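Local structure of 16S rRNA (adenine(1408)-N(1))-methyltransferase (Catenulispora acidiphila, 4X1O) at residues M128-G131 with K132-G136; S165-R168 with E169-L173. The protein probably transfers a methyl group from S-adenosyl-L-methionine to N1 of one adenine in 16S rRNA, a modification associated with aminoglycoside resistance. One frame throughout, in Å; residues are numbered along the deposited sequence.

Contact 1 forms where strand 123-127 gives way to helix 131-139, and contact 2 is a tight reversal in the loop after strand 157-163. Their centres lie about 13 Å apart, and they meet through hydrophobic packing. The six-membered part of the W130 indole reaches both I166 and P172 (CH2 to I166 CG2 and CZ3 to P172 CG, each 3.8 Å), while L134 CD2 lies 3.9 Å from I166 CD1. Contact 1 belongs to the cofactor site through L133, a binder of S-adenosyl-L-methionine in another structure of this protein. Contact 2 stands farther off, the I166 and L133 side chains being about 11 Å apart.

Contact 1. Residues M128-G131 with K132-G136; sequences MPWG and KLLRG
P129 and W130 make a local contact with L133 and L134 where the chain leaves strand 123-127 and winds into helix 131-139. The puckered proline ring serves two leucines of successive positions: its CB meets L133 CG at 3.8 Å, and its CG meets L134 CD1 at 4.0 Å, the latter two side chains crossing at about a right angle. The chi1 of L134 (171°) turns CG back toward P129, which leaves CD1 at the ring while CD2 packs 3.7 Å from P129 O. Proline and leucine suit this buried side, where both also touch I162 of strand 157-163.

W130 takes part chiefly through its carbonyl, its indole approaching L134 only loosely and obliquely. The backbone begins its helical pairing here. R135 N donates a nearly straight bond to G131 O (3.0 Å), lying almost in line with that carbonyl. L134 N reaches W130 O at 3.2 Å from well above the carbonyl plane, and a water gives W130 O a second donor while accepting from L133 N. G131 adopts a positive phi of 58°, a conformation that favours glycine. K132, a long charged chain suited to the surface, pairs with E141 and D143; R135 NH1 forms a salt bridge with D177 and a hydrogen bond to E174 O. This junction is the C-terminal end of the fourth strand (order 3-2-1-4-5-7-6) of a class I methyltransferase fold, where the cofactor pocket opens and L133 binds S-adenosyl-L-methionine.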
# COMPACT_ATOMS: atom_id res chain seq x y z
N MET A 128 0.24 -5.81 -3.95
CA MET A 128 0.72 -7.15 -3.55
C MET A 128 0.67 -7.40 -2.03
O MET A 128 1.69 -7.72 -1.41
CB MET A 128 2.16 -7.35 -4.04
CG MET A 128 2.31 -7.34 -5.56
SD MET A 128 1.62 -8.82 -6.32
CE MET A 128 2.67 -10.07 -5.59
N PRO A 129 -0.50 -7.26 -1.43
CA PRO A 129 -0.63 -7.46 0.02
C PRO A 129 -0.46 -8.92 0.44
O PRO A 129 -0.71 -9.83 -0.36
CB PRO A 129 -2.06 -7.00 0.31
CG PRO A 129 -2.78 -7.28 -0.95
CD PRO A 129 -1.80 -6.95 -2.05
N TRP A 130 0.03 -9.11 1.66
CA TRP A 130 0.13 -10.43 2.29
C TRP A 130 -0.48 -10.42 3.68
O TRP A 130 -0.84 -9.36 4.20
CB TRP A 130 1.59 -10.88 2.38
CG TRP A 130 2.24 -11.01 1.08
CD1 TRP A 130 3.08 -10.10 0.49
CD2 TRP A 130 2.12 -12.11 0.17
NE1 TRP A 130 3.49 -10.57 -0.73
CE2 TRP A 130 2.91 -11.80 -0.95
CE3 TRP A 130 1.42 -13.32 0.20
CZ2 TRP A 130 3.03 -12.66 -2.04
CZ3 TRP A 130 1.54 -14.17 -0.88
CH2 TRP A 130 2.34 -13.84 -1.99
N GLY A 131 -0.58 -11.59 4.30
CA GLY A 131 -1.02 -11.69 5.68
C GLY A 131 -2.39 -11.11 5.94
O GLY A 131 -3.29 -11.23 5.12
N LYS A 132 -2.53 -10.46 7.09
CA LYS A 132 -3.81 -9.89 7.53
C LYS A 132 -4.34 -8.84 6.54
O LYS A 132 -5.55 -8.71 6.32
CB LYS A 132 -3.64 -9.27 8.92
CG LYS A 132 -4.92 -8.72 9.49
CD LYS A 132 -5.00 -9.00 10.98
CE LYS A 132 -6.43 -9.22 11.42
NZ LYS A 132 -7.21 -7.97 11.24
N LEU A 133 -3.43 -8.08 5.95
CA LEU A 133 -3.86 -7.08 4.98
C LEU A 133 -4.52 -7.74 3.77
O LEU A 133 -5.57 -7.31 3.32
CB LEU A 133 -2.65 -6.21 4.55
CG LEU A 133 -2.92 -5.15 3.48
CD1 LEU A 133 -3.96 -4.15 3.97
CD2 LEU A 133 -1.62 -4.43 3.11
N LEU A 134 -3.89 -8.80 3.26
CA LEU A 134 -4.44 -9.53 2.12
C LEU A 134 -5.80 -10.15 2.48
O LEU A 134 -6.79 -9.97 1.76
CB LEU A 134 -3.46 -10.62 1.68
CG LEU A 134 -3.97 -11.62 0.64
CD1 LEU A 134 -4.37 -10.90 -0.64
CD2 LEU A 134 -2.91 -12.67 0.37
N ARG A 135 -5.83 -10.87 3.59
CA ARG A 135 -7.05 -11.56 4.00
C ARG A 135 -8.15 -10.55 4.25
O ARG A 135 -9.30 -10.76 3.87
CB ARG A 135 -6.80 -12.41 5.25
CG ARG A 135 -8.01 -13.22 5.67
CD ARG A 135 -7.62 -14.16 6.81
NE ARG A 135 -8.72 -15.00 7.26
CZ ARG A 135 -9.07 -16.15 6.70
NH1 ARG A 135 -8.42 -16.61 5.64
NH2 ARG A 135 -10.09 -16.84 7.21
N GLY A 136 -7.78 -9.42 4.85
CA GLY A 136 -8.74 -8.36 5.12
C GLY A 136 -9.36 -7.74 3.88
O GLY A 136 -10.56 -7.46 3.84
O HOH W 1 -0.61 -7.74 6.68

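Contact 2. Residues S165-R168 with E169-L173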
# COMPACT_ATOMS: atom_id res chain seq x y z
N SER A 165 -1.76 -15.37 -8.84
CA SER A 165 -1.02 -16.61 -8.70
C SER A 165 -1.08 -17.14 -7.27
O SER A 165 -0.76 -18.30 -7.02
CB SER A 165 0.44 -16.43 -9.12
OG SER A 165 1.11 -15.54 -8.25
N ILE A 166 -1.50 -16.30 -6.32
CA ILE A 166 -1.64 -16.76 -4.94
C ILE A 166 -2.75 -17.80 -4.80
O ILE A 166 -2.82 -18.52 -3.81
CB ILE A 166 -1.93 -15.61 -3.96
CG1 ILE A 166 -3.26 -14.92 -4.30
CG2 ILE A 166 -0.78 -14.61 -3.94
CD1 ILE A 166 -3.65 -13.82 -3.31
N TRP A 167 -3.63 -17.91 -5.79
CA TRP A 167 -4.68 -18.91 -5.69
C TRP A 167 -4.32 -20.19 -6.44
O TRP A 167 -5.15 -21.09 -6.60
CB TRP A 167 -6.02 -18.33 -6.15
CG TRP A 167 -6.80 -17.82 -4.97
CD1 TRP A 167 -7.28 -18.56 -3.92
CD2 TRP A 167 -7.12 -16.47 -4.66
NE1 TRP A 167 -7.91 -17.76 -3.01
CE2 TRP A 167 -7.82 -16.47 -3.43
CE3 TRP A 167 -6.89 -15.25 -5.30
CZ2 TRP A 167 -8.30 -15.30 -2.85
CZ3 TRP A 167 -7.37 -14.09 -4.71
CH2 TRP A 167 -8.06 -14.13 -3.50
N ARG A 168 -3.06 -20.28 -6.86
CA ARG A 168 -2.54 -21.53 -7.40
C ARG A 168 -1.64 -22.17 -6.35
O ARG A 168 -0.93 -21.47 -5.64
CB ARG A 168 -1.78 -21.29 -8.71
CG ARG A 168 -2.63 -20.62 -9.77
CD ARG A 168 -3.78 -21.53 -10.21
NE ARG A 168 -4.98 -20.78 -10.54
CZ ARG A 168 -6.21 -21.10 -10.13
NH1 ARG A 168 -6.39 -22.16 -9.36
NH2 ARG A 168 -7.24 -20.35 -10.48
N GLU A 169 -1.70 -23.50 -6.24
CA GLU A 169 -0.94 -24.21 -5.22
C GLU A 169 0.56 -23.97 -5.39
O GLU A 169 1.06 -23.95 -6.51
CB GLU A 169 -1.24 -25.71 -5.29
CG GLU A 169 -2.72 -26.05 -5.17
CD GLU A 169 -3.23 -26.01 -3.73
OE1 GLU A 169 -2.40 -25.99 -2.80
OE2 GLU A 169 -4.47 -26.00 -3.54
N PRO A 170 1.28 -23.76 -4.27
CA PRO A 170 0.76 -23.73 -2.89
C PRO A 170 0.12 -22.39 -2.50
O PRO A 170 0.75 -21.33 -2.58
CB PRO A 170 2.01 -23.98 -2.05
CG PRO A 170 3.11 -23.39 -2.86
CD PRO A 170 2.74 -23.61 -4.31
N ILE A 171 -1.13 -22.46 -2.08
CA ILE A 171 -1.88 -21.28 -1.68
C ILE A 171 -1.48 -20.87 -0.27
O ILE A 171 -1.52 -21.70 0.64
CB ILE A 171 -3.39 -21.55 -1.76
CG1 ILE A 171 -3.76 -22.07 -3.16
CG2 ILE A 171 -4.20 -20.31 -1.39
CD1 ILE A 171 -5.22 -22.44 -3.32
N PRO A 172 -1.10 -19.60 -0.07
CA PRO A 172 -0.72 -19.12 1.26
C PRO A 172 -1.81 -19.32 2.30
O PRO A 172 -3.00 -19.15 2.00
CB PRO A 172 -0.47 -17.62 1.04
CG PRO A 172 -0.20 -17.49 -0.43
CD PRO A 172 -1.02 -18.54 -1.09
N LEU A 173 -1.40 -19.65 3.52
CA LEU A 173 -2.33 -19.93 4.61
C LEU A 173 -3.40 -18.87 4.82
O LEU A 173 -4.55 -19.20 5.16
CB LEU A 173 -1.53 -20.13 5.90
CG LEU A 173 -2.32 -20.57 7.14
CD1 LEU A 173 -3.05 -21.88 6.87
CD2 LEU A 173 -1.37 -20.72 8.30
O HOH W 2 0.69 -19.75 -4.54
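With chi1 at -54°, I171 places CG2 anti to its own backbone N and CG1 beside it; both branches lie against I166 O, and CD1 runs on to W167 O. CG2 comes to 3.3 Å from I166 O, while CD1, at the end of an extended chain, reaches W167 O at 3.5 Å. P172 adds its ring atom CD to the same I166 carbonyl, also at 3.3 Å. These are van der Waals approaches of carbon to oxygen, and the apolar pairs beside them are looser, such as I166 CB to P172 CD at 4.2 Å. The branched side chain of I171 and the ring of P172, a residue without an N-H, suit packing against the carbonyls of I166 and W167.

The cis peptide before P170 contributes to the reversal, in which the CA atoms of W167 and I171 come within 5.4 Å. Proline is the residue that most readily accepts a cis bond. A water bridges R168 O and P170 O. Before the turn, R168 N bonds to S165 O at 3.0 Å.

W167 turns the other way: its NE1 bonds to L178 O and its ring touches V138 of helix 131-139, with I166 CG1 3.7 Å above one face, offset toward the rim. R168 is exposed and forms a salt bridge with E180. R168-I171 is a type VI (cis-proline) turn, closest to VIb, with its terminal CA atoms, those of R168 and I171, 5.8 Å apart. It sits in the linker between the fifth and sixth strands of the methyltransferase fold, which I166 and W167 tie to helix 131-139 through L134 and V138, and which probably contributes to rRNA recognition in this family.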